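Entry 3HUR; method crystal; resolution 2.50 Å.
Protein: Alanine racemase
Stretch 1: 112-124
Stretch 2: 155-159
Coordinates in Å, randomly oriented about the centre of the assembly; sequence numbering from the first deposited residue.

Stretch 1 112-124: WLQNLPDFEGTLK
Stretch 2 155-159: PQLDL

The shortest polar contacts between the two stretches come from the side-chain amide of Gln-156, which serves the loop ahead of the first strand. Its NE2 donates to Phe-119 O at 2.6 Å (N-H...O angle 143°) and to Gly-121 O at 2.8 Å (163°), so one amide nitrogen ties together two carbonyls that flank Glu-120. The side chain reaches them with chi1 -76° (m), chi2 -177° (t) and chi3 -97°; although its CA-to-CB bond points sideways, its end comes nearer to the loop. Gly-121 adopts phi/psi 87/-171, a positive phi that favours glycine, whereas Phe-119 (-157/161) and Glu-120 (-93/150) are extended.

Beyond this clamp the chains run as parallel strands, with Leu-123 paired to Leu-157 (CA-CA 5.1 Å) and Lys-124 to Asp-158 (CA-CA 4.6 Å); Thr-122 and Gln-156 lie in the same register just before them, their CA atoms 4.5 Å apart. Leu-123 bonds to residues before and after its partner, as parallel pairing requires: Leu-123 N donates to Gln-156 O at 2.8 Å (144°), and Asp-158 N donates to Leu-123 O at 2.9 Å (161°). Phi/psi values are -96/121 for Leu-123, -95/129 for Lys-124, -88/128 for Leu-157 and -119/112 for Asp-158, while Gln-156 turns into the strand at -72/-18. CA-H...O contacts supplement the ladder: Thr-122 CA to Gln-156 O and Lys-124 CA to Asp-158 O, both 3.3 Å, and Leu-157 CA to Leu-123 O, 3.4 Å.

On the sheet face carrying Lys-124 and Asp-158, the lysine is extended beyond chi1 (-51°, m; then t, t, t) and the aspartate has chi1 173° (t). Lys-124 NZ and Asp-158 OD2 are 4.4 Å apart, so the opposite charges are close but form no salt bridge.

The face carrying Leu-123 and Leu-157 is apolar. Leu-157 (chi1 m, chi2 t) is its hub: its CD2 lies 3.9 Å from Leu-123 CD2, with Leu-123 in the t, p rotamer. The same Leu-157 CD2 meets Leu-116 CD1 at 3.9 Å and approaches Phe-119 CZ at 3.9 Å, at the edge of the ring and near its plane; Phe-119 has chi1 57° (p) and chi2 88°. Leu-157 CD1 packs against Leu-113 CD2, also at 3.9 Å, extending the cluster to the end of the helix 112-114. There the chain leaves the helix through Asn-115 (-94/5), with a weak hydrogen bond from Leu-116 N to Leu-113 O (3.4 Å). Together the two stretches bury 456 Å².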

# COMPACT_ATOMS: atom_id res chain seq x y z
N TRP A 112 4.33 -27.26 -36.67
CA TRP A 112 5.25 -27.82 -35.67
C TRP A 112 5.42 -29.33 -35.85
O TRP A 112 6.53 -29.85 -35.74
CB TRP A 112 4.73 -27.49 -34.25
CG TRP A 112 5.60 -28.00 -33.11
CD1 TRP A 112 6.52 -27.28 -32.41
CD2 TRP A 112 5.63 -29.32 -32.57
NE1 TRP A 112 7.11 -28.07 -31.46
CE2 TRP A 112 6.59 -29.33 -31.55
CE3 TRP A 112 4.96 -30.51 -32.86
CZ2 TRP A 112 6.88 -30.46 -30.81
CZ3 TRP A 112 5.25 -31.63 -32.13
CH2 TRP A 112 6.20 -31.60 -31.12
N LEU A 113 4.32 -30.03 -36.09
CA LEU A 113 4.32 -31.51 -36.30
C LEU A 113 4.97 -31.90 -37.60
O LEU A 113 5.69 -32.88 -37.66
CB LEU A 113 2.90 -32.07 -36.33
CG LEU A 113 2.38 -32.80 -35.09
CD1 LEU A 113 0.99 -33.39 -35.38
CD2 LEU A 113 3.37 -33.87 -34.66
N GLN A 114 4.69 -31.15 -38.65
CA GLN A 114 5.24 -31.45 -39.97
C GLN A 114 6.74 -31.29 -39.97
O GLN A 114 7.43 -32.08 -40.59
CB GLN A 114 4.64 -30.55 -41.06
CG GLN A 114 3.16 -30.78 -41.28
CD GLN A 114 2.48 -29.64 -42.04
OE1 GLN A 114 3.06 -28.57 -42.24
NE2 GLN A 114 1.25 -29.88 -42.46
N ASN A 115 7.23 -30.27 -39.25
CA ASN A 115 8.68 -29.96 -39.21
C ASN A 115 9.41 -30.60 -38.03
O ASN A 115 10.61 -30.32 -37.83
CB ASN A 115 8.90 -28.43 -39.18
CG ASN A 115 8.34 -27.72 -40.43
OD1 ASN A 115 8.85 -27.89 -41.55
ND2 ASN A 115 7.32 -26.90 -40.23
N LEU A 116 8.72 -31.43 -37.25
CA LEU A 116 9.40 -32.23 -36.24
C LEU A 116 10.69 -32.77 -36.82
O LEU A 116 10.66 -33.37 -37.89
CB LEU A 116 8.57 -33.43 -35.82
CG LEU A 116 7.83 -33.29 -34.51
CD1 LEU A 116 7.36 -34.68 -34.13
CD2 LEU A 116 8.72 -32.71 -33.44
N PRO A 117 11.82 -32.55 -36.15
CA PRO A 117 13.02 -33.21 -36.63
C PRO A 117 13.08 -34.67 -36.21
O PRO A 117 12.18 -35.17 -35.54
CB PRO A 117 14.17 -32.40 -35.99
CG PRO A 117 13.59 -31.75 -34.85
CD PRO A 117 12.16 -31.46 -35.22
N ASP A 118 14.15 -35.34 -36.60
CA ASP A 118 14.33 -36.72 -36.22
C ASP A 118 14.83 -36.81 -34.78
O ASP A 118 15.58 -35.95 -34.32
CB ASP A 118 15.30 -37.41 -37.21
CG ASP A 118 14.59 -37.91 -38.48
OD1 ASP A 118 13.46 -38.45 -38.33
OD2 ASP A 118 15.15 -37.79 -39.62
N PHE A 119 14.40 -37.85 -34.06
CA PHE A 119 14.84 -38.08 -32.68
C PHE A 119 14.72 -39.54 -32.26
O PHE A 119 13.96 -40.29 -32.86
CB PHE A 119 14.03 -37.22 -31.69
CG PHE A 119 12.54 -37.44 -31.76
CD1 PHE A 119 11.93 -38.42 -31.01
CD2 PHE A 119 11.74 -36.65 -32.55
CE1 PHE A 119 10.56 -38.62 -31.07
CE2 PHE A 119 10.35 -36.85 -32.61
CZ PHE A 119 9.77 -37.82 -31.86
N GLU A 120 15.43 -39.91 -31.19
CA GLU A 120 15.31 -41.25 -30.59
C GLU A 120 14.28 -41.32 -29.44
O GLU A 120 14.06 -40.35 -28.73
CB GLU A 120 16.68 -41.71 -30.07
CG GLU A 120 17.81 -41.40 -31.05
CD GLU A 120 18.99 -42.35 -30.97
OE1 GLU A 120 19.63 -42.39 -29.90
OE2 GLU A 120 19.28 -43.06 -31.97
N GLY A 121 13.68 -42.49 -29.26
CA GLY A 121 12.81 -42.76 -28.13
C GLY A 121 11.38 -42.36 -28.40
O GLY A 121 11.01 -42.01 -29.52
N THR A 122 10.55 -42.40 -27.36
CA THR A 122 9.15 -42.06 -27.51
C THR A 122 8.90 -40.64 -26.92
O THR A 122 9.23 -40.37 -25.77
CB THR A 122 8.20 -43.15 -26.94
OG1 THR A 122 7.37 -42.60 -25.91
CG2 THR A 122 8.97 -44.38 -26.38
N LEU A 123 8.39 -39.74 -27.77
CA LEU A 123 7.93 -38.40 -27.40
C LEU A 123 6.44 -38.45 -27.17
O LEU A 123 5.68 -38.80 -28.09
CB LEU A 123 8.23 -37.39 -28.52
CG LEU A 123 7.83 -35.93 -28.24
CD1 LEU A 123 8.64 -35.34 -27.07
CD2 LEU A 123 7.98 -35.06 -29.49
N LYS A 124 6.02 -38.09 -25.96
CA LYS A 124 4.60 -38.08 -25.61
C LYS A 124 4.05 -36.66 -25.83
O LYS A 124 4.63 -35.69 -25.33
CB LYS A 124 4.39 -38.48 -24.16
CG LYS A 124 5.10 -39.75 -23.78
CD LYS A 124 4.75 -40.15 -22.36
CE LYS A 124 5.11 -41.55 -22.06
NZ LYS A 124 4.20 -41.99 -20.96
N PRO A 155 5.42 -43.95 -34.91
CA PRO A 155 5.22 -44.73 -33.68
C PRO A 155 6.11 -44.23 -32.52
O PRO A 155 5.93 -44.64 -31.38
CB PRO A 155 5.64 -46.12 -34.12
CG PRO A 155 6.81 -45.84 -35.07
CD PRO A 155 6.43 -44.56 -35.79
N GLN A 156 7.08 -43.37 -32.82
CA GLN A 156 7.80 -42.66 -31.76
C GLN A 156 6.93 -41.55 -31.08
O GLN A 156 7.27 -41.10 -30.00
CB GLN A 156 9.13 -42.08 -32.29
CG GLN A 156 10.22 -43.13 -32.46
CD GLN A 156 11.55 -42.55 -32.90
OE1 GLN A 156 11.88 -42.55 -34.09
NE2 GLN A 156 12.33 -42.05 -31.94
N LEU A 157 5.84 -41.10 -31.72
CA LEU A 157 4.89 -40.17 -31.09
C LEU A 157 3.83 -40.94 -30.32
O LEU A 157 3.21 -41.82 -30.85
CB LEU A 157 4.22 -39.25 -32.10
CG LEU A 157 5.20 -38.30 -32.80
CD1 LEU A 157 4.47 -37.50 -33.90
CD2 LEU A 157 5.88 -37.36 -31.76
N ASP A 158 3.63 -40.59 -29.07
CA ASP A 158 2.65 -41.26 -28.28
C ASP A 158 1.64 -40.21 -27.86
O ASP A 158 1.97 -39.32 -27.12
CB ASP A 158 3.33 -41.89 -27.09
CG ASP A 158 2.37 -42.46 -26.13
OD1 ASP A 158 1.17 -42.42 -26.43
OD2 ASP A 158 2.82 -42.94 -25.07
N LEU A 159 0.43 -40.31 -28.38
CA LEU A 159 -0.60 -39.35 -28.09
C LEU A 159 -1.11 -39.58 -26.67
O LEU A 159 -1.67 -40.61 -26.36
CB LEU A 159 -1.72 -39.51 -29.08
CG LEU A 159 -2.81 -38.47 -29.07
CD1 LEU A 159 -2.24 -37.08 -29.20
CD2 LEU A 159 -3.79 -38.79 -30.21